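Long-range contacts in putative HMP/thiamine permease protein YkoE (Bacillus subtilis, PDB 5EDL), which probably translocates thiamine or its hydroxymethylpyrimidine precursor across the membrane, as the substrate-binding S component of an energy coupling factor transporter: residues A[47-51]-A[64-68]; A[98-102]-A[113-117]. One frame throughout, in Å; residues are numbered along the deposited sequence.

Contact 1: residues A[47-51]-A[64-68]; sequences WFIVS and ALVSE. With VIB (3-(4-amino-2-methyl-pyrimidin-5-ylmethyl)-5-(2-hydroxy-ethyl)-4-methyl-thiazol-3-ium), chain B.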
loop_
_atom_site.group_PDB
_atom_site.type_symbol
_atom_site.label_atom_id
_atom_site.label_comp_id
_atom_site.label_asym_id
_atom_site.label_seq_id
_atom_site.Cartn_x
_atom_site.Cartn_y
_atom_site.Cartn_z
ATOM N N TRP A 47 4.276 1.671 4.413
ATOM C CA TRP A 47 5.065 0.944 3.410
ATOM C C TRP A 47 4.214 0.074 2.485
ATOM O O TRP A 47 4.757 -0.543 1.557
ATOM C CB TRP A 47 6.154 0.079 4.081
ATOM C CG TRP A 47 7.252 0.916 4.690
ATOM C CD1 TRP A 47 8.074 1.800 4.046
ATOM C CD2 TRP A 47 7.651 0.927 6.064
ATOM N NE1 TRP A 47 8.954 2.373 4.942
ATOM C CE2 TRP A 47 8.706 1.855 6.189
ATOM C CE3 TRP A 47 7.211 0.240 7.207
ATOM C CZ2 TRP A 47 9.332 2.112 7.411
ATOM C CZ3 TRP A 47 7.826 0.505 8.416
ATOM C CH2 TRP A 47 8.872 1.436 8.510
ATOM N N PHE A 48 2.906 0.011 2.740
ATOM C CA PHE A 48 1.984 -0.723 1.852
ATOM C C PHE A 48 1.095 0.188 0.989
ATOM O O PHE A 48 0.339 -0.302 0.142
ATOM C CB PHE A 48 1.022 -1.632 2.629
ATOM C CG PHE A 48 1.638 -2.390 3.766
ATOM C CD1 PHE A 48 2.943 -2.849 3.712
ATOM C CD2 PHE A 48 0.879 -2.657 4.896
ATOM C CE1 PHE A 48 3.486 -3.558 4.779
ATOM C CE2 PHE A 48 1.405 -3.362 5.965
ATOM C CZ PHE A 48 2.719 -3.817 5.911
ATOM N N ILE A 49 1.146 1.490 1.227
ATOM C CA ILE A 49 0.126 2.380 0.671
ATOM C C ILE A 49 0.088 2.356 -0.866
ATOM O O ILE A 49 -0.975 2.466 -1.453
ATOM C CB ILE A 49 0.318 3.845 1.163
ATOM C CG1 ILE A 49 -0.937 4.669 0.835
ATOM C CG2 ILE A 49 1.570 4.467 0.555
ATOM C CD1 ILE A 49 -0.995 6.002 1.546
ATOM N N VAL A 50 1.243 2.160 -1.502
ATOM C CA VAL A 50 1.322 2.108 -2.958
ATOM C C VAL A 50 0.406 1.016 -3.522
ATOM O O VAL A 50 -0.257 1.226 -4.528
ATOM C CB VAL A 50 2.781 1.878 -3.431
ATOM C CG1 VAL A 50 2.829 1.416 -4.872
ATOM C CG2 VAL A 50 3.587 3.143 -3.251
ATOM N N SER A 51 0.348 -0.129 -2.851
ATOM C CA SER A 51 -0.474 -1.232 -3.328
ATOM C C SER A 51 -1.941 -0.840 -3.372
ATOM O O SER A 51 -2.636 -1.142 -4.324
ATOM C CB SER A 51 -0.299 -2.470 -2.450
ATOM O OG SER A 51 0.940 -3.095 -2.712
ATOM N N ALA A 64 -1.646 -4.125 -7.335
ATOM C CA ALA A 64 -1.158 -4.056 -5.965
ATOM C C ALA A 64 0.238 -4.656 -5.895
ATOM O O ALA A 64 1.093 -4.144 -5.201
ATOM C CB ALA A 64 -2.093 -4.786 -5.009
ATOM N N LEU A 65 0.445 -5.738 -6.635
ATOM C CA LEU A 65 1.703 -6.470 -6.577
ATOM C C LEU A 65 2.816 -5.699 -7.277
ATOM O O LEU A 65 3.878 -5.472 -6.699
ATOM C CB LEU A 65 1.556 -7.859 -7.210
ATOM C CG LEU A 65 2.862 -8.632 -7.429
ATOM C CD1 LEU A 65 3.590 -8.805 -6.088
ATOM C CD2 LEU A 65 2.571 -9.991 -8.070
ATOM N N VAL A 66 2.566 -5.300 -8.520
ATOM C CA VAL A 66 3.602 -4.680 -9.330
ATOM C C VAL A 66 3.970 -3.285 -8.845
ATOM O O VAL A 66 5.142 -2.942 -8.789
ATOM C CB VAL A 66 3.201 -4.599 -10.814
ATOM C CG1 VAL A 66 4.317 -3.925 -11.611
ATOM C CG2 VAL A 66 2.935 -5.997 -11.365
ATOM N N SER A 67 2.983 -2.485 -8.477
ATOM C CA SER A 67 3.274 -1.149 -7.966
ATOM C C SER A 67 4.217 -1.201 -6.740
ATOM O O SER A 67 5.135 -0.402 -6.635
ATOM C CB SER A 67 1.978 -0.425 -7.610
ATOM O OG SER A 67 1.307 -1.078 -6.546
ATOM N N GLU A 68 3.982 -2.140 -5.822
ATOM C CA GLU A 68 4.799 -2.264 -4.615
ATOM C C GLU A 68 6.225 -2.734 -4.958
ATOM O O GLU A 68 7.195 -2.287 -4.345
ATOM C CB GLU A 68 4.128 -3.230 -3.620
ATOM C CG GLU A 68 4.846 -3.436 -2.262
ATOM C CD GLU A 68 4.727 -2.250 -1.296
ATOM O OE1 GLU A 68 4.149 -1.201 -1.662
ATOM O OE2 GLU A 68 5.237 -2.362 -0.165
HETATM C CM2 VIB B . 8.989 -1.243 0.633
HETATM N N4A VIB B . 8.383 -2.905 5.196
HETATM C CM4 VIB B . 10.646 -1.581 9.255
HETATM O O1 VIB B . 9.932 -5.327 9.882
HETATM C C7 VIB B . 11.290 -5.706 9.772
HETATM C C6 VIB B . 12.127 -4.450 9.742
HETATM C C2 VIB B . 11.835 -3.294 5.966
HETATM S S1 VIB B . 12.307 -4.362 7.009
HETATM C C5 VIB B . 11.899 -3.793 8.392
HETATM C C4 VIB B . 11.228 -2.530 8.200
HETATM N N3 VIB B . 11.197 -2.214 6.663
HETATM C C7A VIB B . 10.612 -0.978 6.154
HETATM C C4A VIB B . 9.069 -2.035 4.266
HETATM N N3A VIB B . 8.746 -2.032 2.971
HETATM C C2A VIB B . 9.404 -1.205 2.114
HETATM N N1A VIB B . 10.382 -0.365 2.581
HETATM C C6A VIB B . 10.721 -0.352 3.895
HETATM C C5A VIB B . 10.046 -1.197 4.739
#

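Contact 2: residues A[98-102]-A[113-117]; sequences EAVFL and VLMLA. With MPG ([(Z)-octadec-9-enyl] (2R)-2,3-bis(oxidanyl)propanoate), chain C.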
loop_
_atom_site.group_PDB
_atom_site.type_symbol
_atom_site.label_atom_id
_atom_site.label_comp_id
_atom_site.label_asym_id
_atom_site.label_seq_id
_atom_site.Cartn_x
_atom_site.Cartn_y
_atom_site.Cartn_z
ATOM N N GLU A 98 -2.203 -8.125 -2.999
ATOM C CA GLU A 98 -2.779 -8.671 -4.219
ATOM C C GLU A 98 -3.710 -9.847 -3.917
ATOM O O GLU A 98 -4.714 -10.021 -4.592
ATOM C CB GLU A 98 -1.674 -9.110 -5.180
ATOM C CG GLU A 98 -2.168 -9.456 -6.586
ATOM C CD GLU A 98 -2.555 -8.221 -7.394
ATOM O OE1 GLU A 98 -1.769 -7.253 -7.444
ATOM O OE2 GLU A 98 -3.655 -8.225 -7.975
ATOM N N ALA A 99 -3.368 -10.657 -2.914
ATOM C CA ALA A 99 -4.182 -11.823 -2.574
ATOM C C ALA A 99 -5.627 -11.425 -2.212
ATOM O O ALA A 99 -6.570 -12.153 -2.497
ATOM C CB ALA A 99 -3.537 -12.603 -1.424
ATOM N N VAL A 100 -5.785 -10.273 -1.578
ATOM C CA VAL A 100 -7.114 -9.794 -1.188
ATOM C C VAL A 100 -7.905 -9.325 -2.427
ATOM O O VAL A 100 -9.121 -9.527 -2.515
ATOM C CB VAL A 100 -7.001 -8.659 -0.141
ATOM C CG1 VAL A 100 -8.304 -7.863 -0.029
ATOM C CG2 VAL A 100 -6.583 -9.229 1.213
ATOM N N PHE A 101 -7.217 -8.712 -3.391
ATOM C CA PHE A 101 -7.908 -8.289 -4.617
ATOM C C PHE A 101 -8.187 -9.504 -5.479
ATOM O O PHE A 101 -9.234 -9.583 -6.108
ATOM C CB PHE A 101 -7.101 -7.222 -5.371
ATOM C CG PHE A 101 -6.994 -5.929 -4.614
ATOM C CD1 PHE A 101 -8.113 -5.121 -4.447
ATOM C CD2 PHE A 101 -5.799 -5.537 -4.032
ATOM C CE1 PHE A 101 -8.036 -3.942 -3.733
ATOM C CE2 PHE A 101 -5.713 -4.349 -3.320
ATOM C CZ PHE A 101 -6.830 -3.556 -3.162
ATOM N N LEU A 102 -7.270 -10.473 -5.476
ATOM C CA LEU A 102 -7.536 -11.757 -6.114
ATOM C C LEU A 102 -8.791 -12.401 -5.515
ATOM O O LEU A 102 -9.689 -12.838 -6.241
ATOM C CB LEU A 102 -6.326 -12.696 -5.973
ATOM C CG LEU A 102 -6.511 -14.198 -6.242
ATOM C CD1 LEU A 102 -6.919 -14.470 -7.690
ATOM C CD2 LEU A 102 -5.247 -14.979 -5.886
ATOM N N VAL A 113 -12.516 -3.587 1.909
ATOM C CA VAL A 113 -11.629 -4.395 1.087
ATOM C C VAL A 113 -10.227 -3.764 1.002
ATOM O O VAL A 113 -9.231 -4.475 1.060
ATOM C CB VAL A 113 -12.194 -4.620 -0.325
ATOM C CG1 VAL A 113 -11.162 -5.360 -1.189
ATOM C CG2 VAL A 113 -13.524 -5.412 -0.250
ATOM N N LEU A 114 -10.158 -2.438 0.884
ATOM C CA LEU A 114 -8.869 -1.746 0.888
ATOM C C LEU A 114 -8.138 -1.989 2.216
ATOM O O LEU A 114 -6.927 -2.231 2.243
ATOM C CB LEU A 114 -9.055 -0.243 0.649
ATOM C CG LEU A 114 -9.783 0.161 -0.644
ATOM C CD1 LEU A 114 -9.759 1.676 -0.809
ATOM C CD2 LEU A 114 -9.171 -0.523 -1.860
ATOM N N MET A 115 -8.884 -1.935 3.314
ATOM C CA MET A 115 -8.294 -2.148 4.633
ATOM C C MET A 115 -7.792 -3.583 4.790
ATOM O O MET A 115 -6.679 -3.794 5.280
ATOM C CB MET A 115 -9.289 -1.796 5.735
ATOM C CG MET A 115 -9.524 -0.292 5.889
ATOM S SD MET A 115 -10.612 0.048 7.288
ATOM C CE MET A 115 -10.469 1.826 7.408
ATOM N N LEU A 116 -8.593 -4.554 4.347
ATOM C CA LEU A 116 -8.165 -5.949 4.296
ATOM C C LEU A 116 -6.889 -6.138 3.478
ATOM O O LEU A 116 -6.041 -6.942 3.819
ATOM C CB LEU A 116 -9.262 -6.821 3.695
ATOM C CG LEU A 116 -9.764 -8.046 4.442
ATOM C CD1 LEU A 116 -9.731 -7.863 5.954
ATOM C CD2 LEU A 116 -11.180 -8.365 3.959
ATOM N N ALA A 117 -6.799 -5.431 2.364
ATOM C CA ALA A 117 -5.631 -5.515 1.502
ATOM C C ALA A 117 -4.386 -5.033 2.266
ATOM O O ALA A 117 -3.344 -5.691 2.244
ATOM C CB ALA A 117 -5.857 -4.691 0.230
HETATM C C2 MPG C . -1.096 -15.486 -2.055
HETATM C C3 MPG C . -2.138 -15.269 -3.131
HETATM C C4 MPG C . -1.741 -14.086 -3.988
HETATM C C5 MPG C . -0.614 -14.495 -4.906
HETATM C C6 MPG C . -0.975 -14.164 -6.334
HETATM C C7 MPG C . -0.889 -12.670 -6.525
HETATM C C8 MPG C . -0.773 -12.353 -7.999
HETATM C C9 MPG C . -2.158 -12.326 -8.606
HETATM C C10 MPG C . -2.385 -11.890 -9.865
HETATM C C11 MPG C . -1.274 -11.399 -10.767
HETATM C C12 MPG C . -1.369 -12.146 -12.080
HETATM C C13 MPG C . -2.639 -11.760 -12.816
HETATM C C14 MPG C . -3.663 -12.877 -12.787
HETATM C C15 MPG C . -4.457 -12.887 -14.076
HETATM C C16 MPG C . -5.932 -12.999 -13.766
HETATM C C17 MPG C . -6.737 -12.828 -15.032
HETATM C C18 MPG C . -8.106 -12.298 -14.670
HETATM O O1 MPG C . -1.842 -16.270 0.065
HETATM C C1 MPG C . -1.473 -16.693 -1.227
#

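Contact 1: residues A[47-51]-A[64-68]
S51, E68 and V50 form the heart of this contact, in which helix 49-58 starts against the early turns of helix 63-77 inside the all-helical bundle of an ECF transporter S component, next to the thiamine site. The CA atoms of S51 and A64 lie only 3.9 Å apart, a separation that small side chains allow. S51 OG gives its proton to A64 O over 2.7 Å, reaching the carbonyl from 30° out of its plane; with OG anti to the carbonyl carbon (chi1 -75°), the hydroxyl also rests on E68 CB. E68 leaves its helix with CG anti to the backbone N and bends at chi2 (74°), which brings the acid group to the start of helix 49-58. There OE1 is hydrogen-bonded to Y21 and OE2 to Q93. V50 lies beside this acid and pushes CG1 against S67 CB at 3.4 Å, a tight fit, while S67 OG is bonded to A63 O in its own helix. W47 puts one indole face over the bound thiamine, whose bridging carbon C7A sits 3.3 Å above the centre of the ring. At the backbone of the same residue, W47 O lies 2.6 Å from E68 OE2.

Contact 2: residues A[98-102]-A[113-117]
V100 and F101 supply one side of an apolar interface between helices 85-103 and 111-132, which follow each other in the chain; segments 98-102 and 113-117 run roughly antiparallel (141°), their axes coming within 8.8 Å. The aliphatic part centres on V100, which points into helix 113-117. CG1, placed anti to the backbone N (chi1 163°), lies 4.0 Å from V113 CG1 and equally far from the CB atoms of L116 and A117. Its other methyl, CG2, rests on the backbone, 3.5 Å from L116 O. Cutting the side chain back to an alanine is likely to open a gap between the helices, opposite V113, L116 and A117, and to strip the carbonyl of L116 of its methyl cover. The aromatic part belongs to F101. A117 CB meets the ring obliquely, 3.6 Å from CE2, whereas L114 CD2 lies near the ring plane at the edge, 4.0 Å from CZ. The third kind of contact involves a bound lipid, whose chain passes A99 CB and E98 CG, the latter 3.5 Å from its C7. The E98 carboxylate turns from that chain to bonds that include G62 N and W106 NE1. With no hydrogen bond between the two segments, their union rests on the van der Waals fit of aliphatic groups, one ring and backbone, as suits neighbouring helices in a membrane.

In the fold
Read from the N terminus, the chain passes through helix 4-35 before contact 1 closes the short excursion between residues 51 and 64, joining helices 49-58 and 63-77. Contact 2 then closes the turn from helix 85-103 into helix 111-132. The two loops are thus in series, neither enclosing nor crossing the other, with centres about 11 Å apart. They are nevertheless coupled in space: E98 OE1 probably accepts a hydrogen bond from L65 N at 2.8 Å, and A64 CB packs on F101 CD2 at 3.9 Å. Together, two local helix pairs become one continuous block of four helices, reaching from the thiamine pocket to a lipid-contacting surface.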